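Local coordinates for 2-pyrone-4,6-dicarboxylic acid hydrolase, putative (Pseudomonas putida, PDB 2FFI), which is a TIM-barrel protein of the amidohydrolase family that probably opens the lactone ring of 2-pyrone-4,6-dicarboxylate by hydrolysis, at residues Thr13-His18 against Leu268-Ala273; His20-Gly25 against Pro36-Pro41; Thr97-Ala102 against Gly134-His139; Glu141-Val146 against Ile165-Arg170. One frame throughout, in Å; residues are numbered along the deposited sequence.

Contact 1 (Thr13-His18 against Leu268-Ala273); sequences TAIDSH and LLLDTA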
loop_
_atom_site.group_PDB
_atom_site.type_symbol
_atom_site.label_atom_id
_atom_site.label_comp_id
_atom_site.label_asym_id
_atom_site.label_seq_id
_atom_site.Cartn_x
_atom_site.Cartn_y
_atom_site.Cartn_z
ATOM N N THR A 13 -0.948 -6.032 -18.307
ATOM C CA THR A 13 -2.187 -6.790 -18.181
ATOM C C THR A 13 -2.923 -6.493 -16.855
ATOM O O THR A 13 -4.147 -6.337 -16.847
ATOM C CB THR A 13 -1.887 -8.290 -18.316
ATOM O OG1 THR A 13 -3.116 -9.017 -18.365
ATOM C CG2 THR A 13 -1.047 -8.778 -17.149
ATOM N N ALA A 14 -2.186 -6.419 -15.742
ATOM C CA ALA A 14 -2.774 -6.092 -14.437
ATOM C C ALA A 14 -1.686 -5.652 -13.464
ATOM O O ALA A 14 -0.560 -6.147 -13.530
ATOM C CB ALA A 14 -3.544 -7.276 -13.874
ATOM N N ILE A 15 -2.035 -4.734 -12.557
ATOM C CA ILE A 15 -1.080 -4.188 -11.583
ATOM C C ILE A 15 -1.358 -4.448 -10.105
ATOM O O ILE A 15 -2.398 -4.061 -9.579
ATOM C CB ILE A 15 -0.940 -2.658 -11.715
ATOM C CG1 ILE A 15 -0.578 -2.267 -13.157
ATOM C CG2 ILE A 15 0.130 -2.171 -10.745
ATOM C CD1 ILE A 15 -0.768 -0.779 -13.464
ATOM N N ASP A 16 -0.395 -5.086 -9.442
ATOM C CA ASP A 16 -0.475 -5.392 -8.006
ATOM C C ASP A 16 0.103 -4.226 -7.208
ATOM O O ASP A 16 1.289 -3.956 -7.303
ATOM C CB ASP A 16 0.342 -6.662 -7.678
ATOM C CG ASP A 16 0.566 -6.860 -6.175
ATOM O OD1 ASP A 16 1.320 -7.800 -5.811
ATOM O OD2 ASP A 16 -0.011 -6.088 -5.358
ATOM N N SER A 17 -0.713 -3.533 -6.424
ATOM C CA SER A 17 -0.175 -2.439 -5.621
ATOM C C SER A 17 0.092 -3.007 -4.229
ATOM O O SER A 17 -0.646 -3.854 -3.754
ATOM C CB SER A 17 -1.160 -1.263 -5.549
ATOM O OG SER A 17 -2.380 -1.639 -4.943
ATOM N N HIS A 18 1.166 -2.577 -3.590
ATOM C CA HIS A 18 1.503 -3.068 -2.246
ATOM C C HIS A 18 2.036 -4.511 -2.179
ATOM O O HIS A 18 1.304 -5.476 -2.360
ATOM C CB HIS A 18 0.297 -2.937 -1.311
ATOM C CG HIS A 18 0.673 -2.691 0.112
ATOM N ND1 HIS A 18 1.234 -3.660 0.914
ATOM C CD2 HIS A 18 0.581 -1.578 0.876
ATOM C CE1 HIS A 18 1.468 -3.157 2.113
ATOM N NE2 HIS A 18 1.081 -1.894 2.116
ATOM N N LEU A 268 -9.703 -1.888 -9.945
ATOM C CA LEU A 268 -8.925 -2.355 -8.822
ATOM C C LEU A 268 -7.666 -3.101 -9.210
ATOM O O LEU A 268 -6.703 -3.152 -8.426
ATOM C CB LEU A 268 -9.780 -3.249 -7.923
ATOM C CG LEU A 268 -11.053 -2.659 -7.305
ATOM C CD1 LEU A 268 -11.772 -3.747 -6.526
ATOM C CD2 LEU A 268 -10.729 -1.485 -6.409
ATOM N N LEU A 269 -7.645 -3.674 -10.409
ATOM C CA LEU A 269 -6.484 -4.447 -10.820
ATOM C C LEU A 269 -5.601 -3.767 -11.845
ATOM O O LEU A 269 -4.514 -4.249 -12.143
ATOM C CB LEU A 269 -6.935 -5.795 -11.364
ATOM C CG LEU A 269 -7.942 -6.622 -10.544
ATOM C CD1 LEU A 269 -8.040 -7.981 -11.221
ATOM C CD2 LEU A 269 -7.511 -6.796 -9.079
ATOM N N LEU A 270 -6.038 -2.629 -12.364
ATOM C CA LEU A 270 -5.238 -1.952 -13.359
ATOM C C LEU A 270 -5.397 -0.428 -13.434
ATOM O O LEU A 270 -4.503 0.319 -13.037
ATOM C CB LEU A 270 -5.537 -2.558 -14.726
ATOM C CG LEU A 270 -4.659 -2.037 -15.864
ATOM C CD1 LEU A 270 -3.262 -2.587 -15.733
ATOM C CD2 LEU A 270 -5.260 -2.441 -17.158
ATOM N N ASP A 271 -6.529 0.021 -13.973
ATOM C CA ASP A 271 -6.813 1.442 -14.153
ATOM C C ASP A 271 -6.340 2.346 -13.033
ATOM O O ASP A 271 -5.448 3.163 -13.247
ATOM C CB ASP A 271 -8.305 1.637 -14.407
ATOM C CG ASP A 271 -8.711 1.226 -15.816
ATOM O OD1 ASP A 271 -7.900 0.525 -16.476
ATOM O OD2 ASP A 271 -9.834 1.603 -16.257
ATOM N N THR A 272 -6.925 2.205 -11.850
ATOM C CA THR A 272 -6.516 3.020 -10.721
ATOM C C THR A 272 -5.018 2.973 -10.443
ATOM O O THR A 272 -4.343 3.986 -10.543
ATOM C CB THR A 272 -7.256 2.607 -9.447
ATOM O OG1 THR A 272 -8.665 2.711 -9.667
ATOM C CG2 THR A 272 -6.892 3.521 -8.294
ATOM N N ALA A 273 -4.484 1.812 -10.098
ATOM C CA ALA A 273 -3.066 1.759 -9.805
ATOM C C ALA A 273 -2.237 2.301 -10.955
ATOM O O ALA A 273 -1.193 2.912 -10.731
ATOM C CB ALA A 273 -2.645 0.346 -9.480
HETATM O O HOH W 1 -3.905 -2.265 -8.391
#

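Contact 2 (His20-Gly25 against Pro36-Pro41); sequences HVFSRG and PNYDAP. With PO4 (phosphate ion), chain C.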
loop_
_atom_site.group_PDB
_atom_site.type_symbol
_atom_site.label_atom_id
_atom_site.label_comp_id
_atom_site.label_asym_id
_atom_site.label_seq_id
_atom_site.Cartn_x
_atom_site.Cartn_y
_atom_site.Cartn_z
ATOM N N HIS A 20 5.994 -6.709 -0.604
ATOM C CA HIS A 20 7.326 -6.581 -0.030
ATOM C C HIS A 20 8.302 -7.634 -0.550
ATOM O O HIS A 20 7.891 -8.729 -0.917
ATOM C CB HIS A 20 7.243 -6.718 1.498
ATOM C CG HIS A 20 6.252 -5.805 2.135
ATOM N ND1 HIS A 20 6.401 -4.434 2.125
ATOM C CD2 HIS A 20 5.068 -6.052 2.743
ATOM C CE1 HIS A 20 5.346 -3.878 2.689
ATOM N NE2 HIS A 20 4.521 -4.837 3.071
ATOM N N VAL A 21 9.588 -7.294 -0.581
ATOM C CA VAL A 21 10.622 -8.237 -0.983
ATOM C C VAL A 21 11.815 -8.000 -0.061
ATOM O O VAL A 21 12.057 -6.875 0.367
ATOM C CB VAL A 21 11.058 -8.090 -2.503
ATOM C CG1 VAL A 21 9.877 -8.356 -3.411
ATOM C CG2 VAL A 21 11.675 -6.709 -2.784
ATOM N N PHE A 22 12.531 -9.069 0.275
ATOM C CA PHE A 22 13.707 -8.979 1.145
ATOM C C PHE A 22 14.383 -10.334 1.171
ATOM O O PHE A 22 13.709 -11.342 1.162
ATOM C CB PHE A 22 13.307 -8.511 2.563
ATOM C CG PHE A 22 12.089 -9.200 3.120
ATOM C CD1 PHE A 22 12.193 -10.431 3.757
ATOM C CD2 PHE A 22 10.839 -8.599 3.027
ATOM C CE1 PHE A 22 11.076 -11.050 4.298
ATOM C CE2 PHE A 22 9.711 -9.213 3.565
ATOM C CZ PHE A 22 9.835 -10.444 4.205
ATOM N N SER A 23 15.713 -10.349 1.181
ATOM C CA SER A 23 16.467 -11.598 1.172
ATOM C C SER A 23 16.853 -12.101 2.565
ATOM O O SER A 23 17.322 -11.335 3.404
ATOM C CB SER A 23 17.725 -11.432 0.322
ATOM O OG SER A 23 18.431 -12.654 0.215
ATOM N N ARG A 24 16.644 -13.396 2.798
ATOM C CA ARG A 24 16.962 -14.032 4.075
ATOM C C ARG A 24 18.471 -13.982 4.319
ATOM O O ARG A 24 18.928 -13.866 5.462
ATOM C CB ARG A 24 16.448 -15.483 4.070
ATOM C CG ARG A 24 16.880 -16.360 5.245
ATOM C CD ARG A 24 16.201 -17.734 5.179
ATOM N NE ARG A 24 16.873 -18.756 5.983
ATOM C CZ ARG A 24 17.037 -18.707 7.304
ATOM N NH1 ARG A 24 16.576 -17.674 7.995
ATOM N NH2 ARG A 24 17.666 -19.693 7.937
ATOM N N GLY A 25 19.240 -14.069 3.239
ATOM C CA GLY A 25 20.685 -14.001 3.362
ATOM C C GLY A 25 21.111 -12.597 3.770
ATOM O O GLY A 25 22.110 -12.422 4.477
ATOM N N PRO A 36 12.140 -11.101 10.521
ATOM C CA PRO A 36 12.846 -11.664 9.377
ATOM C C PRO A 36 13.232 -13.127 9.566
ATOM O O PRO A 36 14.052 -13.463 10.429
ATOM C CB PRO A 36 14.069 -10.773 9.291
ATOM C CG PRO A 36 14.446 -10.662 10.749
ATOM C CD PRO A 36 13.109 -10.567 11.497
ATOM N N ASN A 37 12.658 -14.004 8.754
ATOM C CA ASN A 37 13.000 -15.413 8.874
ATOM C C ASN A 37 13.080 -16.118 7.527
ATOM O O ASN A 37 14.080 -16.776 7.216
ATOM C CB ASN A 37 11.995 -16.126 9.775
ATOM C CG ASN A 37 12.270 -17.604 9.875
ATOM O OD1 ASN A 37 11.699 -18.398 9.134
ATOM N ND2 ASN A 37 13.179 -17.982 10.766
ATOM N N TYR A 38 12.016 -15.996 6.741
ATOM C CA TYR A 38 11.988 -16.607 5.425
ATOM C C TYR A 38 12.526 -15.605 4.415
ATOM O O TYR A 38 12.813 -14.451 4.747
ATOM C CB TYR A 38 10.569 -17.020 5.057
ATOM C CG TYR A 38 9.584 -15.898 5.176
ATOM C CD1 TYR A 38 9.378 -15.010 4.123
ATOM C CD2 TYR A 38 8.876 -15.702 6.357
ATOM C CE1 TYR A 38 8.486 -13.950 4.243
ATOM C CE2 TYR A 38 7.985 -14.648 6.494
ATOM C CZ TYR A 38 7.794 -13.775 5.434
ATOM O OH TYR A 38 6.923 -12.726 5.575
ATOM N N ASP A 39 12.656 -16.055 3.174
ATOM C CA ASP A 39 13.196 -15.220 2.118
ATOM C C ASP A 39 12.130 -14.846 1.097
ATOM O O ASP A 39 11.377 -15.702 0.634
ATOM C CB ASP A 39 14.356 -15.961 1.446
ATOM C CG ASP A 39 15.217 -15.055 0.597
ATOM O OD1 ASP A 39 16.319 -15.483 0.183
ATOM O OD2 ASP A 39 14.784 -13.913 0.339
ATOM N N ALA A 40 12.069 -13.562 0.752
ATOM C CA ALA A 40 11.090 -13.058 -0.217
ATOM C C ALA A 40 11.815 -12.369 -1.367
ATOM O O ALA A 40 11.620 -11.182 -1.618
ATOM C CB ALA A 40 10.130 -12.080 0.465
ATOM N N PRO A 41 12.657 -13.117 -2.095
ATOM C CA PRO A 41 13.405 -12.542 -3.217
ATOM C C PRO A 41 12.515 -12.028 -4.356
ATOM O O PRO A 41 11.365 -12.440 -4.506
ATOM C CB PRO A 41 14.308 -13.695 -3.645
ATOM C CG PRO A 41 13.448 -14.888 -3.412
ATOM C CD PRO A 41 12.807 -14.584 -2.063
HETATM P P PO4 C . 2.216 -4.507 5.558
HETATM O O1 PO4 C . 3.167 -3.484 5.055
HETATM O O2 PO4 C . 2.084 -4.390 7.032
HETATM O O3 PO4 C . 0.888 -4.297 4.934
HETATM O O4 PO4 C . 2.727 -5.857 5.215
#

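Contact 3 (Thr97-Ala102 against Gly134-His139); sequences TLAEMA and GEQGWH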
loop_
_atom_site.group_PDB
_atom_site.type_symbol
_atom_site.label_atom_id
_atom_site.label_comp_id
_atom_site.label_asym_id
_atom_site.label_seq_id
_atom_site.Cartn_x
_atom_site.Cartn_y
_atom_site.Cartn_z
ATOM N N THR A 97 18.067 13.286 -3.287
ATOM C CA THR A 97 17.842 11.850 -3.244
ATOM C C THR A 97 16.433 11.450 -3.676
ATOM O O THR A 97 16.255 10.366 -4.229
ATOM C CB THR A 97 18.163 11.237 -1.850
ATOM O OG1 THR A 97 17.133 11.561 -0.913
ATOM C CG2 THR A 97 19.487 11.747 -1.350
ATOM N N LEU A 98 15.437 12.310 -3.439
ATOM C CA LEU A 98 14.064 11.994 -3.841
ATOM C C LEU A 98 13.946 11.919 -5.367
ATOM O O LEU A 98 13.255 11.057 -5.909
ATOM C CB LEU A 98 13.074 13.038 -3.308
ATOM C CG LEU A 98 12.693 13.020 -1.823
ATOM C CD1 LEU A 98 13.922 13.269 -0.986
ATOM C CD2 LEU A 98 11.641 14.089 -1.540
ATOM N N ALA A 99 14.630 12.821 -6.057
ATOM C CA ALA A 99 14.600 12.847 -7.504
ATOM C C ALA A 99 15.226 11.582 -8.023
ATOM O O ALA A 99 14.636 10.896 -8.851
ATOM C CB ALA A 99 15.355 14.047 -8.011
ATOM N N GLU A 100 16.423 11.272 -7.531
ATOM C CA GLU A 100 17.141 10.070 -7.952
ATOM C C GLU A 100 16.342 8.802 -7.663
ATOM O O GLU A 100 16.547 7.787 -8.320
ATOM C CB GLU A 100 18.510 9.990 -7.270
ATOM C CG GLU A 100 19.355 8.803 -7.722
ATOM C CD GLU A 100 20.850 9.079 -7.621
ATOM O OE1 GLU A 100 21.290 9.566 -6.547
ATOM O OE2 GLU A 100 21.590 8.806 -8.610
HETATM N N MSE A 101 15.430 8.863 -6.694
HETATM C CA MSE A 101 14.615 7.708 -6.384
HETATM C C MSE A 101 13.477 7.626 -7.389
HETATM O O MSE A 101 13.189 6.548 -7.928
HETATM C CB MSE A 101 14.059 7.800 -4.968
HETATM C CG MSE A 101 15.064 7.452 -3.880
HETATM SE SE MSE A 101 14.317 7.640 -2.088
HETATM C CE MSE A 101 15.815 6.929 -1.077
ATOM N N ALA A 102 12.839 8.767 -7.650
ATOM C CA ALA A 102 11.727 8.812 -8.598
ATOM C C ALA A 102 12.265 8.395 -9.945
ATOM O O ALA A 102 11.557 7.831 -10.776
ATOM C CB ALA A 102 11.151 10.212 -8.684
ATOM N N GLY A 134 6.064 16.609 -1.614
ATOM C CA GLY A 134 5.063 17.337 -2.371
ATOM C C GLY A 134 5.629 17.882 -3.670
ATOM O O GLY A 134 4.994 17.761 -4.716
ATOM N N GLU A 135 6.823 18.478 -3.600
ATOM C CA GLU A 135 7.488 19.065 -4.761
ATOM C C GLU A 135 7.865 17.973 -5.753
ATOM O O GLU A 135 8.114 18.260 -6.925
ATOM C CB GLU A 135 8.739 19.856 -4.330
ATOM C CG GLU A 135 9.628 20.363 -5.492
ATOM C CD GLU A 135 10.894 21.120 -5.035
ATOM O OE1 GLU A 135 11.802 21.312 -5.881
ATOM O OE2 GLU A 135 10.980 21.530 -3.853
ATOM N N GLN A 136 7.904 16.722 -5.291
ATOM C CA GLN A 136 8.231 15.600 -6.176
ATOM C C GLN A 136 6.951 14.979 -6.725
ATOM O O GLN A 136 6.987 14.210 -7.679
ATOM C CB GLN A 136 9.034 14.525 -5.437
ATOM C CG GLN A 136 9.925 13.702 -6.359
ATOM C CD GLN A 136 11.023 14.540 -6.980
ATOM O OE1 GLN A 136 11.634 14.140 -7.965
ATOM N NE2 GLN A 136 11.286 15.710 -6.397
ATOM N N GLY A 137 5.823 15.318 -6.114
ATOM C CA GLY A 137 4.553 14.796 -6.579
ATOM C C GLY A 137 4.204 13.455 -5.983
ATOM O O GLY A 137 3.151 12.911 -6.280
ATOM N N TRP A 138 5.095 12.931 -5.143
ATOM C CA TRP A 138 4.919 11.639 -4.476
ATOM C C TRP A 138 3.725 11.622 -3.536
ATOM O O TRP A 138 3.397 12.625 -2.917
ATOM C CB TRP A 138 6.177 11.279 -3.671
ATOM C CG TRP A 138 7.311 10.802 -4.496
ATOM C CD1 TRP A 138 7.333 10.660 -5.849
ATOM C CD2 TRP A 138 8.589 10.348 -4.023
ATOM N NE1 TRP A 138 8.551 10.135 -6.259
ATOM C CE2 TRP A 138 9.335 9.935 -5.157
ATOM C CE3 TRP A 138 9.175 10.254 -2.756
ATOM C CZ2 TRP A 138 10.628 9.434 -5.061
ATOM C CZ3 TRP A 138 10.472 9.756 -2.660
ATOM C CH2 TRP A 138 11.184 9.350 -3.810
ATOM N N HIS A 139 3.072 10.475 -3.421
ATOM C CA HIS A 139 1.937 10.392 -2.518
ATOM C C HIS A 139 2.417 9.875 -1.172
ATOM O O HIS A 139 3.554 9.408 -1.053
ATOM C CB HIS A 139 0.851 9.471 -3.077
ATOM C CG HIS A 139 1.308 8.068 -3.333
ATOM N ND1 HIS A 139 2.071 7.716 -4.425
ATOM C CD2 HIS A 139 1.095 6.924 -2.642
ATOM C CE1 HIS A 139 2.304 6.414 -4.396
ATOM N NE2 HIS A 139 1.722 5.911 -3.324
#

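Contact 4 (Glu141-Val146 against Ile165-Arg170); sequences ELHRQV and IDHFGR. With PO4 (phosphate ion), chain C.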
loop_
_atom_site.group_PDB
_atom_site.type_symbol
_atom_site.label_atom_id
_atom_site.label_comp_id
_atom_site.label_asym_id
_atom_site.label_seq_id
_atom_site.Cartn_x
_atom_site.Cartn_y
_atom_site.Cartn_z
ATOM N N GLU A 141 1.595 7.223 1.884
ATOM C CA GLU A 141 0.862 6.018 2.277
ATOM C C GLU A 141 0.661 5.925 3.776
ATOM O O GLU A 141 1.602 6.088 4.549
ATOM C CB GLU A 141 1.600 4.770 1.801
ATOM C CG GLU A 141 0.686 3.696 1.264
ATOM C CD GLU A 141 1.408 2.385 1.075
ATOM O OE1 GLU A 141 2.604 2.416 0.715
ATOM O OE2 GLU A 141 0.787 1.319 1.269
ATOM N N LEU A 142 -0.571 5.649 4.177
ATOM C CA LEU A 142 -0.901 5.523 5.586
ATOM C C LEU A 142 -1.233 4.080 5.955
ATOM O O LEU A 142 -1.738 3.314 5.137
ATOM C CB LEU A 142 -2.084 6.428 5.937
ATOM C CG LEU A 142 -1.797 7.815 6.518
ATOM C CD1 LEU A 142 -0.367 8.227 6.268
ATOM C CD2 LEU A 142 -2.776 8.805 5.923
ATOM N N HIS A 143 -0.927 3.719 7.192
ATOM C CA HIS A 143 -1.195 2.391 7.689
ATOM C C HIS A 143 -1.408 2.467 9.199
ATOM O O HIS A 143 -0.445 2.517 9.959
ATOM C CB HIS A 143 -0.021 1.485 7.358
ATOM C CG HIS A 143 -0.210 0.074 7.814
ATOM N ND1 HIS A 143 -1.454 -0.498 7.973
ATOM C CD2 HIS A 143 0.688 -0.888 8.136
ATOM C CE1 HIS A 143 -1.316 -1.753 8.375
ATOM N NE2 HIS A 143 -0.023 -2.010 8.480
ATOM N N ARG A 144 -2.666 2.501 9.631
ATOM C CA ARG A 144 -2.969 2.572 11.057
ATOM C C ARG A 144 -4.448 2.290 11.311
ATOM O O ARG A 144 -5.234 2.270 10.367
ATOM C CB ARG A 144 -2.588 3.949 11.605
ATOM C CG ARG A 144 -2.221 3.928 13.083
ATOM C CD ARG A 144 -1.761 5.291 13.562
ATOM N NE ARG A 144 -0.901 5.200 14.746
ATOM C CZ ARG A 144 -1.310 4.799 15.945
ATOM N NH1 ARG A 144 -2.576 4.446 16.139
ATOM N NH2 ARG A 144 -0.446 4.755 16.946
ATOM N N GLN A 145 -4.837 2.074 12.571
ATOM C CA GLN A 145 -6.245 1.774 12.868
ATOM C C GLN A 145 -7.141 2.797 12.207
ATOM O O GLN A 145 -6.816 3.978 12.214
ATOM C CB GLN A 145 -6.554 1.816 14.368
ATOM C CG GLN A 145 -5.627 1.061 15.278
ATOM C CD GLN A 145 -4.492 1.918 15.738
ATOM O OE1 GLN A 145 -3.459 2.009 15.085
ATOM N NE2 GLN A 145 -4.688 2.582 16.862
ATOM N N VAL A 146 -8.284 2.365 11.682
ATOM C CA VAL A 146 -9.187 3.304 11.025
ATOM C C VAL A 146 -9.508 4.474 11.933
ATOM O O VAL A 146 -9.780 5.573 11.453
ATOM C CB VAL A 146 -10.526 2.666 10.632
ATOM C CG1 VAL A 146 -11.368 2.394 11.864
ATOM C CG2 VAL A 146 -11.268 3.595 9.697
ATOM N N ILE A 165 -4.529 5.150 1.651
ATOM C CA ILE A 165 -4.857 4.441 2.888
ATOM C C ILE A 165 -4.737 2.927 2.714
ATOM O O ILE A 165 -5.341 2.360 1.808
ATOM C CB ILE A 165 -6.291 4.800 3.347
ATOM C CG1 ILE A 165 -6.380 6.293 3.611
ATOM C CG2 ILE A 165 -6.638 4.108 4.652
ATOM C CD1 ILE A 165 -7.763 6.749 3.901
ATOM N N ASP A 166 -3.966 2.280 3.593
ATOM C CA ASP A 166 -3.731 0.833 3.527
ATOM C C ASP A 166 -4.799 -0.065 4.133
ATOM O O ASP A 166 -5.377 0.247 5.171
ATOM C CB ASP A 166 -2.407 0.476 4.200
ATOM C CG ASP A 166 -1.198 0.996 3.448
ATOM O OD1 ASP A 166 -0.072 0.757 3.939
ATOM O OD2 ASP A 166 -1.360 1.637 2.381
ATOM N N HIS A 167 -5.032 -1.195 3.472
ATOM C CA HIS A 167 -5.987 -2.206 3.905
ATOM C C HIS A 167 -7.317 -1.691 4.408
ATOM O O HIS A 167 -7.606 -1.784 5.591
ATOM C CB HIS A 167 -5.374 -3.071 4.999
ATOM C CG HIS A 167 -3.965 -3.482 4.727
ATOM N ND1 HIS A 167 -3.526 -3.838 3.475
ATOM C CD2 HIS A 167 -2.897 -3.606 5.551
ATOM C CE1 HIS A 167 -2.246 -4.164 3.534
ATOM N NE2 HIS A 167 -1.842 -4.031 4.783
ATOM N N PHE A 168 -8.131 -1.152 3.517
ATOM C CA PHE A 168 -9.456 -0.674 3.910
ATOM C C PHE A 168 -9.407 0.341 5.045
ATOM O O PHE A 168 -10.443 0.770 5.562
ATOM C CB PHE A 168 -10.307 -1.856 4.357
ATOM C CG PHE A 168 -10.593 -2.849 3.268
ATOM C CD1 PHE A 168 -11.705 -2.695 2.448
ATOM C CD2 PHE A 168 -9.787 -3.973 3.098
ATOM C CE1 PHE A 168 -12.012 -3.641 1.491
ATOM C CE2 PHE A 168 -10.091 -4.927 2.134
ATOM C CZ PHE A 168 -11.210 -4.763 1.332
ATOM N N GLY A 169 -8.208 0.741 5.429
ATOM C CA GLY A 169 -8.105 1.683 6.517
ATOM C C GLY A 169 -7.881 0.919 7.804
ATOM O O GLY A 169 -7.909 1.496 8.892
ATOM N N ARG A 170 -7.654 -0.386 7.673
ATOM C CA ARG A 170 -7.405 -1.251 8.816
ATOM C C ARG A 170 -8.512 -1.098 9.856
ATOM O O ARG A 170 -8.257 -0.786 11.014
ATOM C CB ARG A 170 -6.060 -0.901 9.441
ATOM C CG ARG A 170 -5.290 -2.071 10.019
ATOM C CD ARG A 170 -4.596 -2.882 8.935
ATOM N NE ARG A 170 -3.484 -3.673 9.456
ATOM C CZ ARG A 170 -3.603 -4.619 10.383
ATOM N NH1 ARG A 170 -2.529 -5.299 10.799
ATOM N NH2 ARG A 170 -4.798 -4.883 10.892
HETATM P P PO4 C . 2.216 -4.507 5.558
HETATM O O1 PO4 C . 3.167 -3.484 5.055
HETATM O O2 PO4 C . 2.084 -4.390 7.032
HETATM O O3 PO4 C . 0.888 -4.297 4.934
HETATM O O4 PO4 C . 2.727 -5.857 5.215
#

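Contact 1 (Thr13-His18 against Leu268-Ala273)
Ile15 with Leu269, Leu270 and Ala273 forms a strand-to-helix contact in the barrel wall, joining strand 15-16 near the start of the chain to helix 262-276 near its end. It is mainly apolar, with one direct backbone bond. Ile15 N donates to Leu269 O (2.6 Å), with a C=O...N angle of 167°. The helix has a wider pi-type turn at 268-271, and Leu269 O lies 6.4 Å from Ala273 N, which probably leaves this carbonyl available to Ile15. One residue earlier in the chain, Ala14 CB rests beside the same Leu269 O (3.6 Å). A water hydrogen-bonds to Ile15 O and to Leu268 O, although both bonds need not form at once.

The two branches of Ile15 divide the helix surface. With CG1 beside the backbone N (chi1 -54°), that branch meets Leu270 CD1 at 3.7 Å, the two side chains crossing at about a right angle. CG2, anti to the backbone N, lies against Ala273 CB (4.0 Å). Leu270 CD1 also reaches Ala14 CA (3.8 Å).

Ala14 and Asp16 are backbone-bonded to the region of strand 56-57, while Ser17 is backbone-bonded to Trp233 of strand 231-234. Helix 262-276 therefore covers the place where the first and last strands of the barrel approach, and its Leu268 and Thr272 pack on strands 194-199 and 231-234.

Contact 2 (His20-Gly25 against Pro36-Pro41)
Phe22 O accepts from Ala40 N (2.8 Å), and Phe22 N donates in return to Ala40 O (3.0 Å). Together they form one isolated antiparallel hydrogen-bonded pair between two irregular segments. The pairing brings Ala40 CB over the centre of the Phe22 ring, 4.0 Å from its centroid and 7° off the normal, a CH-pi contact. Phe22 CG sits between the backbone N and the carbonyl carbon (chi1 45°), the crowded position, and the ring beyond it takes the methyl on one face. Tyr38 meets the same ring obliquely, its CE1 3.8 Å from Phe22 CZ, and its OH bonds to Glu243.

Beyond the bridge, Arg24 CB touches Asp39 CB (3.4 Å), and the arginine runs extended to a weak bond from NH1 to Asn37 O (2.8 Å). Ser23, at the N-cap of the weakly bonded helix 24-29, accepts weakly from Gly25 N through OG. At the other end His20 NE2 makes weak bonds to O1 (2.8 Å) and O4 (3.0 Å) of a phosphate ion, probably from the crystallisation liquor, while its ND1 donates to Val60 O. His18 and His20 fit the HxH motif that follows the first strand in amidohydrolases.

The contact ties the chain leaving strand 15-16 to the approach of helix 42-51; Val21, Ser23 and Pro41 all rest on Tyr71 of helix 70-78, and Phe22 meets Phe64 edge-to-face.

Contact 3 (Thr97-Ala102 against Gly134-His139)
Trp138 drives the edge of its indole into helix 95-102, between Leu98, Met101 and Ala102, and the apolar contacts gather round that rim. Met101 CB lies in the ring plane, 3.5 Å from Trp138 CH2. The selenium of Met101, modelled as selenomethionine, is also at the edge, 5.3 Å from the centroid of the six-membered ring, a Met-aromatic contact. Leu98 CG approaches Trp138 CZ3 (4.0 Å), and Ala102 CB sits against Trp138 CZ2 (3.7 Å).

Polar atoms meet carbon here, and no hydrogen bond crosses. Leu98 O, which accepts from Ala102 N within its own helix, comes obliquely to the indole near Trp138 CZ2. Gln136 bends at chi2 (66°), turning CD toward the helix, and OE1 reaches Ala99 CA (3.3 Å). Its CG lies over one face of the Trp138 ring, offset toward the rim. An alanine in place of Trp138 would probably open a gap beside Leu98 and Ala102 and leave the selenium without its aromatic partner.

Helix 127-136 ends in a Schellman motif at Gly137, and His139 beyond is backbone-bonded to Val109. Trp138, touching Ile133 and the loop residue Val106 as well, lies between helices 95-102 and 127-136 just before the chain enters strand 139-142.

Contact 4 (Glu141-Val146 against Ile165-Arg170)
His143 and His167 meet offset edge-to-face, the edge of His167 turned toward the face of His143, with planes at 84° and centroids 5.3 Å apart. Arg170 CD lies at the edge of the His143 ring, 3.5 Å from CE1, and the guanidinium plane is tilted 28° from that ring. His143 CG is anti to the backbone N (chi1 -179°), 3.9 Å from Asp166 OD1. His167 has Asp166 CB over the centre of one face; at its edge, in plane, NE2 donates to phosphate O3 (2.7 Å), while ND1 bonds to Ser199. An alanine at His143 would probably leave the edge of His167 without the face it meets and Arg170 freer to turn.

The backbones pair in parallel at Leu142 and Ile165, and Asp166 N donates to Leu142 O (2.9 Å). Farther on, Val146 N bonds to Arg170 O (3.2 Å).

Glu141 and Asp166 bring their carboxylates together. Lys197 forms a salt bridge with Glu141 OE2, and Arg110 one with Asp166 OD1 and a bond to the phosphate. Carboxylates, Lys197, Arg110 and histidines gathered near a bound anion, beyond the ends of barrel strands, are consistent with an active-site pocket.

In the fold
Contact 4 is buried nearest the centre of the chain, where carboxylates and histidines meet; contacts 1, 2 and 3 are partly buried. Contact 2, loop against loop, lies farthest out, its centre about 18 Å from that of the chain, with Arg24, Gly25 and Asn37 exposed. Contact 1 sets a helix on a strand by apolar side chains, one backbone bond and a water; contact 3 sets a helix against the end of another and the loop after it, without a hydrogen bond. Segment 13-18 leads toward contact 2, and its His18 touches contact 4 at Glu141, Asp166 and His167. Contacts 2 and 4 share the phosphate, through His20 and His167. Strand 139-142 carries contact 3 into contact 4.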